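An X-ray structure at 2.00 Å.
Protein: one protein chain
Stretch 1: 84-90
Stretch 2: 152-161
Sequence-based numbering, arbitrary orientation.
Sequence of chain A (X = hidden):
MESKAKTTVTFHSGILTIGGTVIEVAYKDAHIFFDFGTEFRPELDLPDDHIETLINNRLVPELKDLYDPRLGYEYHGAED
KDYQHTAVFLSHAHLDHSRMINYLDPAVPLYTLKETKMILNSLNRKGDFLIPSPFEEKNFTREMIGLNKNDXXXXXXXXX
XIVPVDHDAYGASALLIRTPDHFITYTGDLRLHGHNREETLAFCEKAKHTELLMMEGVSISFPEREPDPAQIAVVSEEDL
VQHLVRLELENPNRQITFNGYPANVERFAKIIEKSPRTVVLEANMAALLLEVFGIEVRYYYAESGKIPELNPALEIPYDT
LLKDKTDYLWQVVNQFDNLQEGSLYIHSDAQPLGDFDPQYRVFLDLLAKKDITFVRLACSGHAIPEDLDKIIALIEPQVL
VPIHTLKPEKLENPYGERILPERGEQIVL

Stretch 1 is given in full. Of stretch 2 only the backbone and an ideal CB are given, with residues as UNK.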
ATOM      1  N   GLN A  84      -6.115 -28.678  -7.534  1.00 27.36           N
ATOM      2  CA  GLN A  84      -6.908 -28.430  -8.744  1.00 27.71           C
ATOM      3  C   GLN A  84      -7.287 -26.962  -8.905  1.00 26.60           C
ATOM      4  O   GLN A  84      -7.476 -26.502 -10.038  1.00 26.44           O
ATOM      5  CB  GLN A  84      -8.178 -29.284  -8.767  1.00 28.44           C
ATOM      6  CG  GLN A  84      -7.911 -30.757  -9.108  1.00 32.98           C
ATOM      7  CD  GLN A  84      -7.261 -30.917 -10.470  1.00 37.17           C
ATOM      8  OE1 GLN A  84      -6.115 -31.377 -10.582  1.00 39.81           O
ATOM      9  NE2 GLN A  84      -7.976 -30.506 -11.511  1.00 38.58           N
ATOM     10  N   HIS A  85      -7.397 -26.244  -7.780  1.00 25.25           N
ATOM     11  CA  HIS A  85      -7.882 -24.848  -7.762  1.00 24.22           C
ATOM     12  C   HIS A  85      -6.917 -23.996  -6.960  1.00 23.32           C
ATOM     13  O   HIS A  85      -6.644 -24.296  -5.803  1.00 23.04           O
ATOM     14  CB  HIS A  85      -9.279 -24.742  -7.124  1.00 23.73           C
ATOM     15  CG  HIS A  85     -10.277 -25.714  -7.676  1.00 25.90           C
ATOM     16  ND1 HIS A  85     -10.954 -25.500  -8.859  1.00 26.00           N
ATOM     17  CD2 HIS A  85     -10.725 -26.904  -7.200  1.00 26.63           C
ATOM     18  CE1 HIS A  85     -11.758 -26.522  -9.099  1.00 25.43           C
ATOM     19  NE2 HIS A  85     -11.642 -27.383  -8.105  1.00 26.08           N
ATOM     20  N   THR A  86      -6.396 -22.938  -7.590  1.00 22.01           N
ATOM     21  CA  THR A  86      -5.415 -22.071  -6.966  1.00 20.12           C
ATOM     22  C   THR A  86      -5.804 -20.649  -7.305  1.00 19.28           C
ATOM     23  O   THR A  86      -6.273 -20.385  -8.418  1.00 18.70           O
ATOM     24  CB  THR A  86      -3.991 -22.341  -7.515  1.00 20.56           C
ATOM     25  OG1 THR A  86      -3.657 -23.739  -7.378  1.00 21.18           O
ATOM     26  CG2 THR A  86      -2.959 -21.478  -6.771  1.00 19.14           C
ATOM     27  N   ALA A  87      -5.608 -19.729  -6.359  1.00 17.92           N
ATOM     28  CA  ALA A  87      -5.807 -18.308  -6.654  1.00 16.96           C
ATOM     29  C   ALA A  87      -5.024 -17.447  -5.694  1.00 16.51           C
ATOM     30  O   ALA A  87      -4.702 -17.873  -4.570  1.00 15.84           O
ATOM     31  CB  ALA A  87      -7.309 -17.937  -6.574  1.00 15.96           C
ATOM     32  N   VAL A  88      -4.758 -16.211  -6.113  1.00 15.37           N
ATOM     33  CA  VAL A  88      -3.984 -15.308  -5.291  1.00 15.02           C
ATOM     34  C   VAL A  88      -4.800 -14.028  -5.141  1.00 15.33           C
ATOM     35  O   VAL A  88      -5.424 -13.566  -6.089  1.00 14.68           O
ATOM     36  CB  VAL A  88      -2.543 -15.002  -5.865  1.00 14.11           C
ATOM     37  CG1 VAL A  88      -1.803 -13.955  -5.021  1.00 13.61           C
ATOM     38  CG2 VAL A  88      -1.682 -16.240  -5.959  1.00 14.43           C
ATOM     39  N   PHE A  89      -4.767 -13.463  -3.942  1.00 15.77           N
ATOM     40  CA  PHE A  89      -5.476 -12.225  -3.647  1.00 15.59           C
ATOM     41  C   PHE A  89      -4.491 -11.176  -3.209  1.00 16.42           C
ATOM     42  O   PHE A  89      -3.464 -11.482  -2.560  1.00 16.36           O
ATOM     43  CB  PHE A  89      -6.542 -12.465  -2.565  1.00 16.15           C
ATOM     44  CG  PHE A  89      -7.622 -13.387  -2.993  1.00 15.04           C
ATOM     45  CD1 PHE A  89      -8.839 -12.884  -3.451  1.00 16.81           C
ATOM     46  CD2 PHE A  89      -7.436 -14.768  -2.959  1.00 17.70           C
ATOM     47  CE1 PHE A  89      -9.860 -13.756  -3.871  1.00 17.97           C
ATOM     48  CE2 PHE A  89      -8.443 -15.654  -3.388  1.00 17.99           C
ATOM     49  CZ  PHE A  89      -9.654 -15.145  -3.857  1.00 17.17           C
ATOM     50  N   LEU A  90      -4.812  -9.924  -3.527  1.00 16.71           N
ATOM     51  CA  LEU A  90      -3.939  -8.811  -3.217  1.00 16.83           C
ATOM     52  C   LEU A  90      -4.723  -7.744  -2.442  1.00 16.51           C
ATOM     53  O   LEU A  90      -5.654  -7.140  -2.978  1.00 16.26           O
ATOM     54  CB  LEU A  90      -3.376  -8.270  -4.542  1.00 16.47           C
ATOM     55  CG  LEU A  90      -2.457  -7.088  -4.672  1.00 18.88           C
ATOM     56  CD1 LEU A  90      -1.240  -7.159  -3.728  1.00 21.67           C
ATOM     57  CD2 LEU A  90      -2.043  -6.922  -6.156  1.00 17.42           C
ATOM     58  N   UNK A 152     -17.587 -12.066  -3.573  1.00 20.48           N
ATOM     59  CA  UNK A 152     -17.198 -13.349  -3.048  1.00 20.93           C
ATOM     60  C   UNK A 152     -16.666 -14.191  -4.223  1.00 20.59           C
ATOM     61  O   UNK A 152     -17.323 -14.342  -5.272  1.00 19.62           O
ATOM     62  CB  UNK A 152     -18.369 -14.033  -2.340  1.00 20.93           C
ATOM     63  N   UNK A 153     -15.461 -14.694  -4.049  1.00 20.70           N
ATOM     64  CA  UNK A 153     -14.847 -15.606  -5.014  1.00 21.12           C
ATOM     65  C   UNK A 153     -14.805 -16.986  -4.396  1.00 21.96           C
ATOM     66  O   UNK A 153     -14.454 -17.130  -3.219  1.00 22.33           O
ATOM     67  CB  UNK A 153     -13.445 -15.143  -5.417  1.00 21.12           C
ATOM     68  N   UNK A 154     -15.130 -17.994  -5.210  1.00 22.44           N
ATOM     69  CA  UNK A 154     -15.080 -19.396  -4.842  1.00 22.75           C
ATOM     70  C   UNK A 154     -13.925 -20.123  -5.518  1.00 22.88           C
ATOM     71  O   UNK A 154     -13.805 -20.128  -6.745  1.00 22.61           O
ATOM     72  CB  UNK A 154     -16.404 -20.077  -5.195  1.00 22.75           C
ATOM     73  N   UNK A 155     -13.047 -20.689  -4.699  1.00 22.58           N
ATOM     74  CA  UNK A 155     -11.855 -21.387  -5.177  1.00 23.16           C
ATOM     75  C   UNK A 155     -12.026 -22.763  -4.565  1.00 23.38           C
ATOM     76  O   UNK A 155     -11.775 -22.947  -3.366  1.00 23.24           O
ATOM     77  CB  UNK A 155     -10.542 -20.708  -4.781  1.00 23.16           C
ATOM     78  N   UNK A 156     -12.501 -23.711  -5.376  1.00 23.47           N
ATOM     79  CA  UNK A 156     -12.994 -24.985  -4.849  1.00 23.29           C
ATOM     80  C   UNK A 156     -14.027 -24.706  -3.770  1.00 23.73           C
ATOM     81  O   UNK A 156     -14.949 -23.917  -3.971  1.00 22.89           O
ATOM     82  CB  UNK A 156     -11.850 -25.837  -4.296  1.00 23.29           C
ATOM     83  N   UNK A 157     -13.841 -25.320  -2.607  1.00 24.34           N
ATOM     84  CA  UNK A 157     -14.745 -25.111  -1.489  1.00 25.46           C
ATOM     85  C   UNK A 157     -14.303 -23.993  -0.545  1.00 25.10           C
ATOM     86  O   UNK A 157     -14.865 -23.838   0.537  1.00 26.36           O
ATOM     87  CB  UNK A 157     -14.888 -26.415  -0.702  1.00 25.46           C
ATOM     88  N   UNK A 158     -13.294 -23.222  -0.945  1.00 24.52           N
ATOM     89  CA  UNK A 158     -12.933 -22.008  -0.230  1.00 23.27           C
ATOM     90  C   UNK A 158     -13.692 -20.810  -0.786  1.00 23.74           C
ATOM     91  O   UNK A 158     -13.709 -20.568  -1.990  1.00 23.92           O
ATOM     92  CB  UNK A 158     -11.424 -21.767  -0.312  1.00 23.27           C
ATOM     93  N   UNK A 159     -14.298 -20.043   0.109  1.00 23.76           N
ATOM     94  CA  UNK A 159     -15.026 -18.842  -0.267  1.00 24.13           C
ATOM     95  C   UNK A 159     -14.319 -17.611   0.320  1.00 23.14           C
ATOM     96  O   UNK A 159     -13.977 -17.579   1.509  1.00 23.00           O
ATOM     97  CB  UNK A 159     -16.477 -18.918   0.211  1.00 24.13           C
ATOM     98  N   UNK A 160     -14.041 -16.626  -0.526  1.00 22.09           N
ATOM     99  CA  UNK A 160     -13.258 -15.464  -0.104  1.00 21.34           C
ATOM    100  C   UNK A 160     -14.065 -14.221  -0.409  1.00 21.18           C
ATOM    101  O   UNK A 160     -14.431 -13.977  -1.564  1.00 21.66           O
ATOM    102  CB  UNK A 160     -11.895 -15.418  -0.798  1.00 21.34           C
ATOM    103  N   UNK A 161     -14.358 -13.454   0.626  1.00 21.10           N
ATOM    104  CA  UNK A 161     -15.007 -12.166   0.463  1.00 21.03           C
ATOM    105  C   UNK A 161     -13.974 -11.053   0.565  1.00 20.28           C
ATOM    106  O   UNK A 161     -13.199 -10.995   1.535  1.00 19.69           O
ATOM    107  CB  UNK A 161     -16.111 -11.978   1.506  1.00 21.03           C
TER

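Stretch 2 is a hairpin whose strands, 152-155 and 158-161, pair through backbone hydrogen bonds; none crosses to stretch 1, so the fit to strand 85-89 rests on van der Waals and CH-pi contacts, most of them between side chains, one made by the backbone of the turn.

At position 152 the CA-to-CB bond points away and nothing of stretch 1 lies near, so extended phi/psi is the main visible constraint. Beta-branched residues favour it; the residue is V152.

Position 153 points toward stretch 1, its ideal CB 4.1 Å from F89 CZ. An apolar side chain suits this meeting with a ring edge: valine, isoleucine or leucine. The residue is I153, whose CB lies near the plane of the F89 ring, 4.1 Å from F89 CZ, while the end of the side chain leads away.

Position 154 points away into space that stretch 1 leaves empty, where a long polar chain is as acceptable as any. It is K154.

At position 155 the CA-to-CB bond runs sideways, yet the ideal CB is 4.6 Å from A87 CB and 4.8 Å from H85 CB. The small A87 leaves room for a short, branched apolar group, and valine or isoleucine could fill it. V155, with chi1 t, spreads its methyls along the strand: V155 CG1 lies 3.9 Å from H85 CB, and V155 CG2 lies 3.7 Å from A87 CB and 4.4 Å from F89 CZ.

Position 156 combines phi/psi of 53/-128 with an ideal CB only 3.3 Å from H85 CD2. Positive phi favours glycine, and a side chain would crowd the imidazole. G156 occupies this second place of a type II' turn from V155 to position 158. Without a CB, it lets the H85 ring lie close: G156 CA is 4.1 Å from the ring centroid, over the face, in a CH-pi contact.

Position 157 points sideways, clear of stretch 1. Polar residues suit such a turn; E157 is found, its OE2 hydrogen-bonded elsewhere in the structure.

Position 158 points toward stretch 1 but does not reach it, leaving space for a sizeable side chain. I158 comes no nearer than 6.3 Å, from I158 CD1 to H85 O, and its backbone closes the turn with V155.

Position 159 points away, where small polar residues serve: S159.

Position 160 points toward stretch 1, with its ideal CB 3.8 Å from F89 CZ. A compact aliphatic group can cover the ring. V160 places CG1 4.0 Å from the centroid of the F89 ring, over one face, a CH-pi contact, while its backbone pairs with I153.

Position 161 points away and tolerates polar residues: E161.

Stretch 2 152-161: VIKVGEISVE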
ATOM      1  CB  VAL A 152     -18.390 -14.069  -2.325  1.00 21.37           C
ATOM      2  CG1 VAL A 152     -17.995 -15.471  -1.827  1.00 21.44           C
ATOM      3  CG2 VAL A 152     -18.906 -13.222  -1.158  1.00 21.66           C
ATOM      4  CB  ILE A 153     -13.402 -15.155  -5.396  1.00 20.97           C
ATOM      5  CG1 ILE A 153     -13.392 -13.732  -6.009  1.00 20.55           C
ATOM      6  CG2 ILE A 153     -12.711 -16.161  -6.328  1.00 20.32           C
ATOM      7  CD1 ILE A 153     -14.325 -13.516  -7.241  1.00 18.19           C
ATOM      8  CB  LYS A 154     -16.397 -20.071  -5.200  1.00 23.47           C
ATOM      9  CG  LYS A 154     -17.493 -19.686  -4.226  1.00 25.84           C
ATOM     10  CD  LYS A 154     -18.873 -19.813  -4.827  1.00 31.44           C
ATOM     11  CE  LYS A 154     -19.963 -19.641  -3.759  1.00 35.04           C
ATOM     12  NZ  LYS A 154     -20.030 -18.252  -3.155  1.00 35.99           N
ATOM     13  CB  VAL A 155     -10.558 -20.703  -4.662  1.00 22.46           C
ATOM     14  CG1 VAL A 155      -9.300 -21.509  -5.028  1.00 22.92           C
ATOM     15  CG2 VAL A 155     -10.464 -19.265  -5.184  1.00 21.02           C
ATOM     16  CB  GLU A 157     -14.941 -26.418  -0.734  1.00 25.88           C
ATOM     17  CG  GLU A 157     -15.771 -27.413  -1.516  1.00 27.16           C
ATOM     18  CD  GLU A 157     -16.153 -28.619  -0.665  1.00 32.22           C
ATOM     19  OE1 GLU A 157     -16.937 -28.452   0.308  1.00 32.86           O
ATOM     20  OE2 GLU A 157     -15.664 -29.729  -0.975  1.00 32.25           O
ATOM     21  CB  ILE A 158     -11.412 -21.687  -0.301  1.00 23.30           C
ATOM     22  CG1 ILE A 158     -10.563 -22.926  -0.061  1.00 21.34           C
ATOM     23  CG2 ILE A 158     -11.059 -20.575   0.692  1.00 22.30           C
ATOM     24  CD1 ILE A 158      -9.073 -22.671  -0.245  1.00 22.17           C
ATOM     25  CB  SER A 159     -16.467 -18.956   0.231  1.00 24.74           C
ATOM     26  OG  SER A 159     -17.000 -17.687   0.547  1.00 28.04           O
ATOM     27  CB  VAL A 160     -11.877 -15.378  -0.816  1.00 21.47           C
ATOM     28  CG1 VAL A 160     -11.051 -14.182  -0.295  1.00 20.21           C
ATOM     29  CG2 VAL A 160     -11.093 -16.683  -0.686  1.00 20.39           C
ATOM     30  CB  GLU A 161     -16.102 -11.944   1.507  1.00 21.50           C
ATOM     31  CG  GLU A 161     -16.996 -10.708   1.185  1.00 22.04           C
ATOM     32  CD  GLU A 161     -18.179 -10.562   2.131  1.00 24.86           C
ATOM     33  OE1 GLU A 161     -18.536 -11.564   2.781  1.00 28.59           O
ATOM     34  OE2 GLU A 161     -18.762  -9.445   2.217  1.00 26.65           O
TER
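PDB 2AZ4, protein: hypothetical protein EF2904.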